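Local coordinates for putative bacterial transcription regulation protein (Staphylococcus aureus, PDB 3LUR) that probably acts in bacterial transcription regulation, binding a small-molecule effector through a domain of the integron-associated effector-binding family, at residues 46-49 / 50-53. Sequence-based numbering, arbitrary orientation.
Sequences DLQL and KNNG. With EDO (1,2-ethanediol), chain H.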
loop_
_atom_site.group_PDB
_atom_site.type_symbol
_atom_site.label_atom_id
_atom_site.label_comp_id
_atom_site.label_asym_id
_atom_site.label_seq_id
_atom_site.Cartn_x
_atom_site.Cartn_y
_atom_site.Cartn_z
ATOM N N ASP A 46 10.527 -13.081 5.594
ATOM C CA ASP A 46 10.143 -14.086 4.636
ATOM C C ASP A 46 9.621 -13.491 3.310
ATOM O O ASP A 46 9.955 -13.982 2.251
ATOM C CB ASP A 46 9.083 -14.999 5.225
ATOM C CG ASP A 46 8.918 -16.265 4.427
ATOM O OD1 ASP A 46 9.961 -16.902 4.123
ATOM O OD2 ASP A 46 7.764 -16.617 4.099
ATOM N N LEU A 47 8.771 -12.462 3.386
ATOM C CA LEU A 47 8.260 -11.829 2.186
ATOM C C LEU A 47 9.371 -11.130 1.415
ATOM O O LEU A 47 9.370 -11.128 0.196
ATOM C CB LEU A 47 7.153 -10.834 2.516
ATOM C CG LEU A 47 5.845 -11.397 3.026
ATOM C CD1 LEU A 47 4.901 -10.222 3.312
ATOM C CD2 LEU A 47 5.243 -12.370 2.016
ATOM N N GLN A 48 10.345 -10.573 2.123
ATOM C CA GLN A 48 11.437 -9.892 1.440
ATOM C C GLN A 48 12.272 -10.854 0.621
ATOM O O GLN A 48 12.856 -10.446 -0.379
ATOM C CB GLN A 48 12.292 -9.067 2.400
ATOM C CG GLN A 48 11.607 -7.792 2.843
ATOM C CD GLN A 48 11.397 -6.786 1.696
ATOM O OE1 GLN A 48 10.868 -7.119 0.630
ATOM N NE2 GLN A 48 11.773 -5.531 1.944
ATOM N N LEU A 49 12.284 -12.133 0.996
ATOM C CA LEU A 49 13.004 -13.131 0.210
ATOM C C LEU A 49 12.290 -13.430 -1.086
ATOM O O LEU A 49 12.917 -13.878 -2.023
ATOM C CB LEU A 49 13.183 -14.424 0.989
ATOM C CG LEU A 49 14.117 -14.338 2.187
ATOM C CD1 LEU A 49 14.120 -15.687 2.941
ATOM C CD2 LEU A 49 15.512 -13.948 1.723
ATOM N N LYS A 50 10.974 -13.176 -1.124
ATOM C CA LYS A 50 10.138 -13.421 -2.311
ATOM C C LYS A 50 10.004 -12.199 -3.205
ATOM O O LYS A 50 9.449 -12.282 -4.295
ATOM C CB LYS A 50 8.720 -13.834 -1.881
ATOM C CG LYS A 50 8.686 -15.078 -1.014
ATOM C CD LYS A 50 7.264 -15.573 -0.792
ATOM C CE LYS A 50 7.248 -16.823 0.090
ATOM N NZ LYS A 50 8.071 -17.924 -0.495
ATOM N N ASN A 51 10.485 -11.069 -2.731
ATOM C CA ASN A 51 10.351 -9.798 -3.454
ATOM C C ASN A 51 11.119 -9.843 -4.767
ATOM O O ASN A 51 12.337 -9.959 -4.769
ATOM C CB ASN A 51 10.828 -8.643 -2.575
ATOM C CG ASN A 51 10.410 -7.273 -3.105
ATOM O OD1 ASN A 51 10.325 -7.054 -4.306
ATOM N ND2 ASN A 51 10.164 -6.342 -2.193
ATOM N N ASN A 52 10.403 -9.764 -5.880
ATOM C CA ASN A 52 11.041 -9.877 -7.202
ATOM C C ASN A 52 11.475 -8.549 -7.792
ATOM O O ASN A 52 11.885 -8.510 -8.920
ATOM C CB ASN A 52 10.130 -10.621 -8.196
ATOM C CG ASN A 52 8.928 -9.807 -8.632
ATOM O OD1 ASN A 52 8.735 -8.672 -8.193
ATOM N ND2 ASN A 52 8.110 -10.384 -9.500
ATOM N N GLY A 53 11.313 -7.460 -7.042
ATOM C CA GLY A 53 11.728 -6.134 -7.501
ATOM C C GLY A 53 10.787 -5.365 -8.433
ATOM O O GLY A 53 11.098 -4.235 -8.793
HETATM C C1 EDO H . 13.104 -2.868 2.094
HETATM O O1 EDO H . 11.756 -2.377 2.221
HETATM C C2 EDO H . 13.612 -2.626 0.666
HETATM O O2 EDO H . 12.965 -3.500 -0.266
HETATM O O HOH W 1 10.186 -16.659 1.705
#
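Q48 folds back at its second torsion (chi2 -66°) while N51 sends CG away from its own backbone N (chi1 -166°), and the two side chains run side by side at the C-terminal end of helix 43-50, where an Asx turn opens the loop leading to strand 58-64. N51 donates from ND2 to OE1 of Q48 at 3.0 Å, a nearly straight bond that lies in the carbonyl plane of Q48 and close to the amide plane of N51, though the two amides are turned 35° against each other. Both ends of the N51 amide are engaged in the loop as well: ND2 also bonds the carbonyl of G57, and OD1 takes the backbone N of G53 at 2.9 Å, which closes the Asx turn. In the backbone, K50 N bonds L47 O at 2.9 Å and N51 N makes a weak bond to Q48 O.

The helix packs on the closed antiparallel barrel through L47, which meets V15 and V76 of two strands. K50 crosses D46 at an angle, CE 4.0 Å from OD2, which bonds the hydroxyl of Y87; the charged atoms do not touch, but a water on D46 O also bonds K50 NZ weakly. The other branch of the Q48 carboxamide, NE2, makes a bent bond to O2 of a 1,2-ethanediol, probably from the crystallisation liquor, at 3.2 Å, with C1 also close.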